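Local coordinates for NO-binding heme-dependent sensor protein (Shewanella oneidensis, PDB 4U9B) that binds heme and nitric oxide as an H-NOX gas sensor, probably passing the signal on through changes at the heme, and also carries a zinc ion, at residues R137-A142 with I159-C164; D53-Q56 with P61-D64; F6-D11 with G70-N75; R34-V37 with S41-E44; E27-K32 with L47-Q52. One frame throughout, in Å; residues are numbered along the deposited sequence.

Contact 1: R137-A142 with I159-C164; sequences RLCFCA and ISHDTC. With ZN (zinc ion), chain D; HEM (protoporphyrin IX containing Fe), chain B.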
# COMPACT_ATOMS: atom_id res chain seq x y z
N ARG A 137 -7.20 7.21 3.81
CA ARG A 137 -6.90 8.07 2.66
C ARG A 137 -5.53 7.75 2.08
O ARG A 137 -4.71 8.64 1.83
CB ARG A 137 -7.01 9.54 3.05
CG ARG A 137 -8.35 9.89 3.68
CD ARG A 137 -8.75 11.34 3.43
NE ARG A 137 -7.63 12.26 3.57
CZ ARG A 137 -7.62 13.50 3.10
NH1 ARG A 137 -8.67 13.98 2.45
NH2 ARG A 137 -6.55 14.26 3.28
N LEU A 138 -5.29 6.47 1.82
CA LEU A 138 -4.01 5.99 1.31
C LEU A 138 -4.09 5.59 -0.16
O LEU A 138 -3.49 4.59 -0.58
CB LEU A 138 -3.52 4.81 2.15
CG LEU A 138 -2.92 5.18 3.51
CD1 LEU A 138 -2.82 3.94 4.40
CD2 LEU A 138 -1.55 5.80 3.33
N CYS A 139 -4.81 6.37 -0.95
CA CYS A 139 -4.97 6.05 -2.37
C CYS A 139 -3.64 6.06 -3.11
O CYS A 139 -3.46 5.34 -4.09
CB CYS A 139 -5.94 7.04 -3.03
SG CYS A 139 -5.43 8.76 -2.90
N PHE A 140 -2.69 6.87 -2.64
CA PHE A 140 -1.39 6.93 -3.29
C PHE A 140 -0.58 5.68 -2.97
O PHE A 140 0.26 5.25 -3.76
CB PHE A 140 -0.62 8.19 -2.89
CG PHE A 140 -0.92 9.38 -3.76
CD1 PHE A 140 -2.11 10.08 -3.61
CD2 PHE A 140 -0.02 9.79 -4.72
CE1 PHE A 140 -2.39 11.17 -4.41
CE2 PHE A 140 -0.29 10.88 -5.53
CZ PHE A 140 -1.48 11.57 -5.37
N CYS A 141 -0.85 5.07 -1.82
CA CYS A 141 -0.25 3.79 -1.48
C CYS A 141 -0.84 2.71 -2.38
O CYS A 141 -0.14 1.81 -2.83
CB CYS A 141 -0.46 3.46 0.00
SG CYS A 141 0.37 1.96 0.58
N ALA A 142 -2.14 2.82 -2.64
CA ALA A 142 -2.82 1.90 -3.55
C ALA A 142 -2.23 2.01 -4.95
O ALA A 142 -1.99 1.00 -5.61
CB ALA A 142 -4.32 2.19 -3.59
N ILE A 159 -1.70 4.80 -14.99
CA ILE A 159 -2.82 5.02 -14.08
C ILE A 159 -3.32 6.45 -14.15
O ILE A 159 -2.54 7.40 -14.00
CB ILE A 159 -2.45 4.67 -12.62
CG1 ILE A 159 -2.05 3.20 -12.52
CG2 ILE A 159 -3.63 4.98 -11.68
CD1 ILE A 159 -1.71 2.72 -11.12
N SER A 160 -4.62 6.59 -14.39
CA SER A 160 -5.30 7.87 -14.28
C SER A 160 -6.06 7.90 -12.97
O SER A 160 -6.82 6.98 -12.66
CB SER A 160 -6.25 8.10 -15.46
OG SER A 160 -5.53 8.13 -16.69
N HIS A 161 -5.85 8.96 -12.20
CA HIS A 161 -6.38 9.08 -10.85
C HIS A 161 -7.11 10.42 -10.77
O HIS A 161 -6.70 11.33 -10.05
CB HIS A 161 -5.21 8.97 -9.86
CG HIS A 161 -5.62 8.91 -8.42
ND1 HIS A 161 -4.77 8.43 -7.44
CD2 HIS A 161 -6.75 9.28 -7.78
CE1 HIS A 161 -5.36 8.50 -6.27
NE2 HIS A 161 -6.57 9.01 -6.44
N ASP A 162 -8.20 10.53 -11.53
CA ASP A 162 -8.83 11.82 -11.81
C ASP A 162 -9.98 12.17 -10.86
O ASP A 162 -10.49 13.29 -10.87
CB ASP A 162 -9.33 11.86 -13.25
CG ASP A 162 -8.21 11.79 -14.27
OD1 ASP A 162 -7.10 12.28 -13.97
OD2 ASP A 162 -8.43 11.24 -15.37
N THR A 163 -10.41 11.20 -10.06
CA THR A 163 -11.27 11.45 -8.91
C THR A 163 -10.47 11.06 -7.68
O THR A 163 -9.87 9.98 -7.66
CB THR A 163 -12.59 10.66 -8.97
OG1 THR A 163 -13.27 10.93 -10.20
CG2 THR A 163 -13.50 11.02 -7.80
N CYS A 164 -10.44 11.93 -6.68
CA CYS A 164 -9.60 11.69 -5.51
C CYS A 164 -10.17 12.28 -4.23
O CYS A 164 -10.67 13.40 -4.22
CB CYS A 164 -8.19 12.24 -5.74
SG CYS A 164 -7.02 11.82 -4.44
ZN ZN D . -6.98 9.57 -4.43
CHA HEM B . -3.50 -2.64 3.44
CHB HEM B . -4.31 -1.87 -1.27
CHC HEM B . -2.30 -6.12 -2.35
CHD HEM B . -2.61 -7.34 2.33
C1A HEM B . -3.71 -2.00 2.24
C2A HEM B . -3.76 -0.57 2.02
C3A HEM B . -3.98 -0.37 0.72
C4A HEM B . -4.08 -1.65 0.07
CMA HEM B . -4.11 0.99 0.00
CAA HEM B . -3.59 0.53 3.10
CBA HEM B . -4.79 0.56 4.05
CGA HEM B . -5.91 1.44 3.55
O1A HEM B . -6.94 1.56 4.28
O2A HEM B . -5.81 2.03 2.45
C1B HEM B . -3.79 -2.92 -1.99
C2B HEM B . -3.65 -2.98 -3.42
C3B HEM B . -3.10 -4.17 -3.73
C4B HEM B . -2.86 -4.87 -2.49
CMB HEM B . -4.12 -1.83 -4.35
CAB HEM B . -2.72 -4.77 -5.11
CBB HEM B . -2.53 -4.04 -6.21
C1C HEM B . -2.21 -6.83 -1.18
C2C HEM B . -1.68 -8.17 -1.04
C3C HEM B . -1.77 -8.54 0.25
C4C HEM B . -2.35 -7.42 0.98
CMC HEM B . -1.13 -9.02 -2.21
CAC HEM B . -1.29 -9.92 0.77
CBC HEM B . -1.60 -10.39 1.99
C1D HEM B . -2.78 -6.17 3.06
C2D HEM B . -2.63 -6.08 4.49
C3D HEM B . -2.90 -4.62 4.83
C4D HEM B . -3.20 -3.97 3.58
CMD HEM B . -2.26 -7.22 5.47
CAD HEM B . -2.88 -3.97 6.23
CBD HEM B . -4.26 -4.05 6.87
CGD HEM B . -4.19 -3.39 8.23
O1D HEM B . -3.25 -2.59 8.44
O2D HEM B . -5.07 -3.67 9.09
NA HEM B . -3.91 -2.63 1.02
NB HEM B . -3.30 -4.08 -1.45
NC HEM B . -2.61 -6.41 0.08
ND HEM B . -3.11 -4.92 2.56
FE HEM B . -3.43 -4.57 0.56

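Contact 2: D53-Q56 with P61-D64; sequences DVAQ and PIQD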
# COMPACT_ATOMS: atom_id res chain seq x y z
N ASP A 53 7.48 12.67 8.63
CA ASP A 53 8.82 13.11 9.02
C ASP A 53 9.79 12.91 7.86
O ASP A 53 10.52 13.82 7.48
CB ASP A 53 9.28 12.34 10.25
CG ASP A 53 10.46 13.00 10.95
OD1 ASP A 53 11.24 13.71 10.28
OD2 ASP A 53 10.59 12.80 12.17
N VAL A 54 9.78 11.70 7.29
CA VAL A 54 10.63 11.38 6.15
C VAL A 54 10.39 12.36 5.00
O VAL A 54 11.34 12.89 4.42
CB VAL A 54 10.39 9.94 5.65
CG1 VAL A 54 11.14 9.66 4.36
CG2 VAL A 54 10.79 8.93 6.72
N ALA A 55 9.12 12.59 4.68
CA ALA A 55 8.77 13.46 3.57
C ALA A 55 9.28 14.88 3.80
O ALA A 55 9.85 15.50 2.89
CB ALA A 55 7.27 13.47 3.35
N GLN A 56 9.10 15.40 5.01
CA GLN A 56 9.52 16.76 5.31
C GLN A 56 11.05 16.87 5.30
O GLN A 56 11.59 17.91 4.93
CB GLN A 56 8.97 17.23 6.66
CG GLN A 56 9.40 18.65 7.02
CD GLN A 56 8.55 19.30 8.09
OE1 GLN A 56 7.40 18.92 8.31
NE2 GLN A 56 9.12 20.29 8.78
N PRO A 61 6.44 16.14 -1.31
CA PRO A 61 5.05 15.91 -0.93
C PRO A 61 4.95 14.58 -0.20
O PRO A 61 5.65 13.64 -0.59
CB PRO A 61 4.30 15.87 -2.27
CG PRO A 61 5.22 16.52 -3.25
CD PRO A 61 6.61 16.22 -2.77
N ILE A 62 4.12 14.51 0.83
CA ILE A 62 3.97 13.27 1.58
C ILE A 62 3.43 12.17 0.68
O ILE A 62 3.81 11.00 0.81
CB ILE A 62 3.03 13.46 2.81
CG1 ILE A 62 2.98 12.20 3.66
CG2 ILE A 62 1.63 13.85 2.38
CD1 ILE A 62 4.27 11.90 4.27
N GLN A 63 2.56 12.54 -0.25
CA GLN A 63 1.89 11.55 -1.09
C GLN A 63 2.85 10.85 -2.05
O GLN A 63 2.62 9.71 -2.44
CB GLN A 63 0.75 12.22 -1.87
CG GLN A 63 -0.36 12.77 -0.99
CD GLN A 63 -0.97 11.72 -0.07
OE1 GLN A 63 -0.94 10.53 -0.38
NE2 GLN A 63 -1.51 12.15 1.06
N ASP A 64 3.93 11.53 -2.43
CA ASP A 64 4.94 10.92 -3.29
C ASP A 64 5.75 9.88 -2.52
O ASP A 64 6.13 8.85 -3.06
CB ASP A 64 5.87 11.99 -3.88
CG ASP A 64 5.23 12.75 -5.03
OD1 ASP A 64 4.33 12.21 -5.71
OD2 ASP A 64 5.65 13.90 -5.28

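Contact 3: F6-D11 with G70-N75; sequences FNVLED and GQFLFN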
# COMPACT_ATOMS: atom_id res chain seq x y z
N PHE A 6 4.34 -1.79 9.09
CA PHE A 6 5.47 -1.15 9.74
C PHE A 6 6.77 -1.91 9.49
O PHE A 6 7.82 -1.31 9.33
CB PHE A 6 5.24 -1.04 11.25
CG PHE A 6 4.16 -0.07 11.63
CD1 PHE A 6 4.46 1.27 11.85
CD2 PHE A 6 2.85 -0.49 11.77
CE1 PHE A 6 3.47 2.16 12.21
CE2 PHE A 6 1.86 0.40 12.12
CZ PHE A 6 2.17 1.73 12.34
N ASN A 7 6.69 -3.24 9.45
CA ASN A 7 7.87 -4.05 9.20
C ASN A 7 8.46 -3.78 7.82
O ASN A 7 9.67 -3.68 7.67
CB ASN A 7 7.56 -5.54 9.35
CG ASN A 7 7.24 -5.94 10.77
OD1 ASN A 7 7.64 -5.27 11.74
ND2 ASN A 7 6.51 -7.05 10.92
N VAL A 8 7.59 -3.67 6.82
CA VAL A 8 8.06 -3.39 5.47
C VAL A 8 8.59 -1.96 5.40
O VAL A 8 9.57 -1.68 4.71
CB VAL A 8 6.96 -3.61 4.41
CG1 VAL A 8 7.48 -3.30 3.02
CG2 VAL A 8 6.46 -5.05 4.46
N LEU A 9 7.94 -1.04 6.13
CA LEU A 9 8.42 0.33 6.19
C LEU A 9 9.81 0.36 6.80
O LEU A 9 10.68 1.09 6.33
CB LEU A 9 7.46 1.22 7.00
CG LEU A 9 7.84 2.70 7.10
CD1 LEU A 9 7.82 3.37 5.74
CD2 LEU A 9 6.92 3.44 8.06
N GLU A 10 10.03 -0.45 7.83
CA GLU A 10 11.35 -0.53 8.46
C GLU A 10 12.39 -0.98 7.43
O GLU A 10 13.46 -0.38 7.33
CB GLU A 10 11.35 -1.50 9.65
CG GLU A 10 12.70 -1.55 10.38
CD GLU A 10 12.73 -2.57 11.50
OE1 GLU A 10 13.85 -2.98 11.89
OE2 GLU A 10 11.65 -2.95 12.00
N ASP A 11 12.06 -2.02 6.67
CA ASP A 11 12.97 -2.52 5.64
C ASP A 11 13.36 -1.40 4.68
O ASP A 11 14.51 -1.29 4.28
CB ASP A 11 12.33 -3.67 4.86
CG ASP A 11 12.18 -4.93 5.68
OD1 ASP A 11 12.85 -5.04 6.74
OD2 ASP A 11 11.41 -5.83 5.28
N GLY A 70 4.29 2.41 -1.28
CA GLY A 70 3.31 1.49 -1.84
C GLY A 70 3.92 0.52 -2.83
O GLY A 70 3.62 -0.67 -2.82
N GLN A 71 4.78 1.03 -3.70
CA GLN A 71 5.43 0.19 -4.70
C GLN A 71 6.39 -0.79 -4.04
O GLN A 71 6.46 -1.96 -4.41
CB GLN A 71 6.16 1.04 -5.74
CG GLN A 71 6.76 0.23 -6.87
CD GLN A 71 6.93 1.03 -8.14
OE1 GLN A 71 6.89 2.26 -8.14
NE2 GLN A 71 7.14 0.33 -9.25
N PHE A 72 7.13 -0.29 -3.05
CA PHE A 72 8.03 -1.13 -2.27
C PHE A 72 7.24 -2.19 -1.53
O PHE A 72 7.67 -3.34 -1.40
CB PHE A 72 8.83 -0.26 -1.29
CG PHE A 72 9.90 -1.01 -0.53
CD1 PHE A 72 9.60 -1.65 0.67
CD2 PHE A 72 11.21 -1.04 -0.99
CE1 PHE A 72 10.58 -2.33 1.37
CE2 PHE A 72 12.19 -1.72 -0.29
CZ PHE A 72 11.88 -2.36 0.89
N LEU A 73 6.05 -1.80 -1.07
CA LEU A 73 5.24 -2.64 -0.19
C LEU A 73 4.70 -3.90 -0.87
O LEU A 73 4.44 -4.90 -0.20
CB LEU A 73 4.07 -1.82 0.37
CG LEU A 73 3.05 -2.54 1.26
CD1 LEU A 73 3.71 -3.13 2.50
CD2 LEU A 73 1.94 -1.58 1.66
N PHE A 74 4.52 -3.87 -2.19
CA PHE A 74 3.94 -5.03 -2.85
C PHE A 74 4.83 -6.25 -2.68
O PHE A 74 4.36 -7.33 -2.33
CB PHE A 74 3.70 -4.80 -4.33
CG PHE A 74 3.05 -5.98 -5.00
CD1 PHE A 74 1.68 -6.11 -5.00
CD2 PHE A 74 3.82 -6.98 -5.56
CE1 PHE A 74 1.08 -7.21 -5.58
CE2 PHE A 74 3.23 -8.08 -6.15
CZ PHE A 74 1.86 -8.19 -6.15
N ASN A 75 6.13 -6.09 -2.93
CA ASN A 75 7.07 -7.19 -2.77
C ASN A 75 7.16 -7.62 -1.32
O ASN A 75 7.34 -8.80 -1.02
CB ASN A 75 8.45 -6.79 -3.29
CG ASN A 75 8.39 -6.18 -4.68
OD1 ASN A 75 7.98 -5.03 -4.85
ND2 ASN A 75 8.81 -6.95 -5.68

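Contact 4: R34-V37 with S41-E44; sequences RVYV and SYAE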
# COMPACT_ATOMS: atom_id res chain seq x y z
N ARG A 34 8.63 0.73 21.60
CA ARG A 34 7.77 0.20 20.55
C ARG A 34 8.49 -0.87 19.74
O ARG A 34 9.61 -0.67 19.28
CB ARG A 34 7.28 1.33 19.63
CG ARG A 34 6.63 0.86 18.31
CD ARG A 34 5.36 0.06 18.54
NE ARG A 34 4.21 0.92 18.83
CZ ARG A 34 3.45 0.85 19.92
NH1 ARG A 34 3.70 -0.03 20.88
NH2 ARG A 34 2.42 1.68 20.06
N VAL A 35 7.83 -2.01 19.58
CA VAL A 35 8.27 -3.06 18.66
C VAL A 35 7.05 -3.48 17.84
O VAL A 35 6.01 -3.80 18.40
CB VAL A 35 8.86 -4.27 19.40
CG1 VAL A 35 9.26 -5.36 18.41
CG2 VAL A 35 10.05 -3.85 20.25
N TYR A 36 7.19 -3.47 16.52
CA TYR A 36 6.07 -3.78 15.65
C TYR A 36 5.97 -5.28 15.38
O TYR A 36 6.75 -5.85 14.62
CB TYR A 36 6.17 -2.99 14.35
CG TYR A 36 5.94 -1.51 14.56
CD1 TYR A 36 4.70 -1.03 14.95
CD2 TYR A 36 6.97 -0.59 14.40
CE1 TYR A 36 4.48 0.32 15.15
CE2 TYR A 36 6.76 0.76 14.60
CZ TYR A 36 5.51 1.21 14.97
OH TYR A 36 5.29 2.55 15.18
N VAL A 37 4.99 -5.90 16.02
CA VAL A 37 4.66 -7.31 15.82
C VAL A 37 3.73 -7.44 14.62
O VAL A 37 2.67 -6.81 14.59
CB VAL A 37 4.00 -7.91 17.07
CG1 VAL A 37 3.52 -9.34 16.81
CG2 VAL A 37 4.96 -7.87 18.25
N SER A 41 -2.23 -4.92 15.74
CA SER A 41 -2.70 -3.64 15.21
C SER A 41 -2.08 -2.48 15.99
O SER A 41 -1.97 -2.53 17.21
CB SER A 41 -4.23 -3.56 15.29
OG SER A 41 -4.83 -4.50 14.42
N TYR A 42 -1.67 -1.46 15.25
CA TYR A 42 -1.09 -0.25 15.84
C TYR A 42 -1.79 0.98 15.28
O TYR A 42 -2.42 0.93 14.22
CB TYR A 42 0.41 -0.19 15.56
CG TYR A 42 1.17 -1.37 16.12
CD1 TYR A 42 1.66 -1.33 17.42
CD2 TYR A 42 1.37 -2.52 15.37
CE1 TYR A 42 2.35 -2.40 17.95
CE2 TYR A 42 2.06 -3.60 15.90
CZ TYR A 42 2.55 -3.53 17.19
OH TYR A 42 3.24 -4.59 17.73
N ALA A 43 -1.69 2.09 16.01
CA ALA A 43 -2.28 3.35 15.58
C ALA A 43 -1.71 3.77 14.23
O ALA A 43 -0.49 3.87 14.06
CB ALA A 43 -2.04 4.42 16.62
N GLU A 44 -2.59 4.01 13.27
CA GLU A 44 -2.16 4.41 11.94
C GLU A 44 -1.41 5.74 12.00
O GLU A 44 -0.60 6.05 11.12
CB GLU A 44 -3.35 4.52 10.99
CG GLU A 44 -4.35 5.59 11.37
CD GLU A 44 -5.70 5.39 10.70
OE1 GLU A 44 -6.25 4.27 10.82
OE2 GLU A 44 -6.20 6.34 10.07

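Contact 5: E27-K32 with L47-Q52; sequences EKHAPK and LFSIVQ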
# COMPACT_ATOMS: atom_id res chain seq x y z
N GLU A 27 11.57 6.77 18.23
CA GLU A 27 11.66 7.59 19.44
C GLU A 27 10.73 8.79 19.35
O GLU A 27 10.04 9.14 20.30
CB GLU A 27 13.09 8.06 19.69
CG GLU A 27 14.05 6.98 20.15
CD GLU A 27 15.47 7.51 20.34
OE1 GLU A 27 15.63 8.73 20.53
OE2 GLU A 27 16.41 6.70 20.29
N LYS A 28 10.72 9.42 18.18
CA LYS A 28 9.95 10.64 17.97
C LYS A 28 8.45 10.38 17.88
O LYS A 28 7.65 11.18 18.37
CB LYS A 28 10.39 11.34 16.69
CG LYS A 28 11.76 11.99 16.76
CD LYS A 28 12.07 12.78 15.49
CE LYS A 28 11.19 14.01 15.35
NZ LYS A 28 11.42 14.73 14.06
N HIS A 29 8.06 9.27 17.25
CA HIS A 29 6.68 9.10 16.79
C HIS A 29 5.93 7.91 17.39
O HIS A 29 4.72 7.79 17.20
CB HIS A 29 6.69 8.99 15.27
CG HIS A 29 7.34 10.16 14.59
ND1 HIS A 29 6.83 11.43 14.65
CD2 HIS A 29 8.47 10.25 13.86
CE1 HIS A 29 7.61 12.26 13.98
NE2 HIS A 29 8.62 11.56 13.49
N ALA A 30 6.63 7.03 18.10
CA ALA A 30 5.99 5.86 18.71
C ALA A 30 6.21 5.82 20.22
O ALA A 30 7.20 6.35 20.71
CB ALA A 30 6.50 4.58 18.07
N PRO A 31 5.28 5.17 20.96
CA PRO A 31 5.43 5.00 22.41
C PRO A 31 6.77 4.35 22.78
O PRO A 31 7.42 3.75 21.93
CB PRO A 31 4.26 4.09 22.77
CG PRO A 31 3.23 4.40 21.76
CD PRO A 31 3.99 4.65 20.48
N LYS A 32 7.16 4.46 24.05
CA LYS A 32 8.47 3.99 24.49
C LYS A 32 8.56 2.48 24.34
O LYS A 32 7.60 1.74 24.60
CB LYS A 32 8.73 4.42 25.93
CG LYS A 32 10.19 4.32 26.32
CD LYS A 32 10.58 5.37 27.35
CE LYS A 32 9.71 5.29 28.58
NZ LYS A 32 10.23 6.15 29.67
N LEU A 47 2.32 5.35 11.76
CA LEU A 47 2.81 5.19 10.40
C LEU A 47 2.87 6.55 9.70
O LEU A 47 3.90 6.91 9.13
CB LEU A 47 1.92 4.23 9.61
CG LEU A 47 2.43 3.82 8.22
CD1 LEU A 47 3.41 2.67 8.33
CD2 LEU A 47 1.27 3.46 7.31
N PHE A 48 1.77 7.29 9.75
CA PHE A 48 1.69 8.58 9.08
C PHE A 48 2.72 9.57 9.64
O PHE A 48 3.34 10.31 8.88
CB PHE A 48 0.28 9.17 9.21
CG PHE A 48 -0.73 8.55 8.28
CD1 PHE A 48 -0.56 8.62 6.90
CD2 PHE A 48 -1.86 7.93 8.78
CE1 PHE A 48 -1.49 8.07 6.04
CE2 PHE A 48 -2.79 7.37 7.92
CZ PHE A 48 -2.61 7.44 6.55
N SER A 49 2.90 9.58 10.96
CA SER A 49 3.87 10.48 11.58
C SER A 49 5.27 10.18 11.09
O SER A 49 6.04 11.09 10.79
CB SER A 49 3.81 10.37 13.10
OG SER A 49 2.64 10.99 13.61
N ILE A 50 5.61 8.90 11.02
CA ILE A 50 6.92 8.49 10.53
C ILE A 50 7.11 8.93 9.08
O ILE A 50 8.13 9.54 8.75
CB ILE A 50 7.11 6.96 10.63
CG1 ILE A 50 7.21 6.54 12.10
CG2 ILE A 50 8.37 6.52 9.88
CD1 ILE A 50 7.06 5.06 12.33
N VAL A 51 6.14 8.63 8.23
CA VAL A 51 6.25 8.95 6.81
C VAL A 51 6.22 10.47 6.60
O VAL A 51 6.88 10.98 5.69
CB VAL A 51 5.15 8.27 5.98
CG1 VAL A 51 5.29 8.58 4.51
CG2 VAL A 51 5.22 6.76 6.17
N GLN A 52 5.47 11.19 7.43
CA GLN A 52 5.43 12.65 7.37
C GLN A 52 6.80 13.24 7.65
O GLN A 52 7.22 14.20 7.00
CB GLN A 52 4.40 13.21 8.35
CG GLN A 52 4.18 14.73 8.22
CD GLN A 52 2.86 15.11 7.57
OE1 GLN A 52 2.10 14.25 7.10
NE2 GLN A 52 2.56 16.40 7.55
O HOH W 1 2.99 9.59 16.33

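Contact 1: R137-A142 with I159-C164
C139, H161 and C164 converge on one zinc ion and owe their contact almost wholly to it. The two thiolates bind through SG, each 2.3 Å from the zinc, and H161 binds through NE2 at 2.1 Å. C139 reaches the metal with its sulfur between the backbone N and the carbonyl carbon (chi1 58°), which turns SG off the first helical turn toward the strand. H161 and C164 instead hold CG and SG away from the backbone N (chi1 -173° in both), which carries ring and sulfur out from segment 159-164 toward that thiolate. C139 SG lies near the plane of the imidazole, at its edge, 3.4 Å from CE1 of H161, a closeness that the shared metal imposes. C172, from the neighbouring strand 172-179, completes a three-cysteine, one-histidine zinc site that ties the start of helix 139-152 to the outermost strand 156-163 of the antiparallel sheet in this H-NOX fold. A second-shell carboxylate, that of E143, hydrogen-bonds ND1 of H161; it fixes the ring's rotation and would probably make NE2 a stronger donor. Beside the metal, the F140 ring meets H161 obliquely, with centroids 5.6 Å apart and planes at 36°. The start of this helix also borders the heme: CB of L138, at the N-cap, lies 3.6 Å from propionate oxygen O2A, and A142 CB lies 3.8 Å from the heme methyl CMA.

Contact 2: D53-Q56 with P61-D64
Oxygen OD2 of D53, two residues before the A55 methyl that meets I62, is gripped by two groups of helix 19-29, the ammonium of K28 and NE2 of H29. The other carboxylate oxygen, OD1, forms a salt bridge with R57 one turn along the same helix. With such neighbours the acid is probably ionised, and both its rotation and its position are fixed on the side of helix 44-58 that points away from segment 61-64. The opposite side of the helix carries the contact itself. There A55 CB, a single methyl, touches the tip of I62 at CD1, 3.5 Å away, and also comes within 3.8 Å of I62 CA. A residue so small lets the backbones close in until the two CA atoms are 5.2 Å apart. I62 sends CG1 away from its own backbone N (chi1 -175°), and a bent second torsion (chi2 65°) then brings CD1 across to the alanine, where V51 and Q52 of the same helix also meet it. P61 contributes through its carbonyl, whose O is 4.3 Å from A55 CB. This proline occupies the N-cap position of the second helix, and its O accepts a weak 3.3 Å bond from D64 N. The whole is a helix-loop-helix connection, in which helix 44-58 gives way after a few residues to helix 62-80 and the alanine-isoleucine pair closes the junction.

Contact 3: F6-D11 with G70-N75
V8 of helix 3-17 sets its side chain against F72 and L73 of helix 62-80, a helix-helix crossing within the helical N-terminal part of the H-NOX fold. The short segment axes pass 9.8 Å apart at 110°, so a single turn from each helix meets the other. CG1 of V8, carried away from the backbone N (chi1 179°), lies at the edge of the F72 ring and in its plane, 3.6 Å from CD1; valine and phenylalanine side chains run antiparallel alongside each other. L73 comes in roughly perpendicular to the valine, with CD1 3.8 Å from V8 CB. One turn further along, D11 offers its CB to the rim of the aromatic ring, while its carboxylate turns to R80, whose NH2 forms a salt bridge with OD2. Around this first shell, L145 of helix 139-152 packs on L73, whose side chain lies about 6 Å from the heme and about 8 Å from the bound nitric oxide. L9, on another side of the helix, packs on W22, L47 and I50. The F72 ring also reaches the valine's main chain: CE1 lies 3.5 Å from V8 O, approaching obliquely.

Contact 4: R34-V37 with S41-E44
Y42 and Y36 both turn CG beside the backbone N, away from the carbonyl carbon (chi1 -60° in Y42), and R34 folds back through bends at its second and third torsions; together these turns gather the three side chains. The tyrosines form a T-shaped pair, with the edge of Y36 directed at the face of Y42. Their centroids are 4.9 Å apart and their planes 81° apart, and CD1 of Y36 stands 3.6 Å above the plane of Y42, over its centre. R34 touches both rings: CG rests on a face of Y36, and the guanidinium, tilted against the Y42 ring, turns a face to Y42 CD1, with NE 3.7 Å from that atom. E46 holds both R34 and Y36 from outside: its OE1 takes a hydrogen bond from Y36 OH and its OE2 forms a salt bridge with R34 NH2, while F6 of helix 3-17 stacks on the Y36 ring. At the far end of Y42 the phenol oxygen sits against the opposing backbone: V37 N donates to OH at 2.8 Å in a nearly straight bond (170°), and V35 O is 3.0 Å from the same OH. V37 flanks this oxygen with its CB, 3.5 Å away. S41 OG hydrogen-bonds K2 NZ, of a residue that binds heme. Here the long loop between helices 19-29 and 44-58 folds back on itself around a buried tyrosine pair, beside the heme pocket of an H-NOX domain.

Contact 5: E27-K32 with L47-Q52
H29 lays its imidazole flat over the backbone of S49, with the carbonyl O of S49 3.7 Å above the ring plane and over its centre. I50 N stands above the same face nearer the rim, 4.1 Å from the plane. The opposite face takes CB of K28, the preceding residue, so the ring is sandwiched between its own helix and the next. With CG turned beside the backbone N (chi1 -56°), the ring faces helix 44-58 and ND1 comes 3.6 Å from S49 CB. NE2, at the far corner, is held by D53. H29 CB adds an apolar touch on CG1 of I50, 4.0 Å away. Here the end of helix 19-29 is docked on the middle of helix 44-58, part of the helical N-terminal bundle of the H-NOX fold, some 13 Å from the heme as measured from the I50 side chain. H29 is the last helical residue before A30 leaves the helix, and its backbone O, in the final turn, is met by a water rather than by the opposing chain. That water gives one hydrogen to H29 O at 2.6 Å and the other to S49 OG at 3.1 Å, joining the helix end to the serine. The serine hydroxyl is engaged twice, since OG also donates to the carbonyl of S45 one turn earlier. Its first torsion (chi1 -73°) puts OG beside the backbone N, where both partners can reach it.

Contact 5 lies within the loop that contact 3 closes, and contact 4 is nested inside contact 5; together they involve helices 3-17, 19-29, 44-58 and 62-80 and the loop between 19-29 and 44-58. Contacts 2 and 5 share helix 44-58, their centres 13 Å apart, and I62 CD1 of contact 2 packs on Q52 CA of contact 5 at 3.4 Å. F6 joins contacts 3 and 4, its CD1 3.3 Å from Y36 CZ. Contact 1 touches this bundle through L138 CD2, 3.5 Å from F48 CE1, and C141 SG, 3.8 Å from G70 CA. The side chain of its zinc-binding C139 is about 12 Å from nitric oxide; that of Y42 in contact 4 is about 8 Å from the heme.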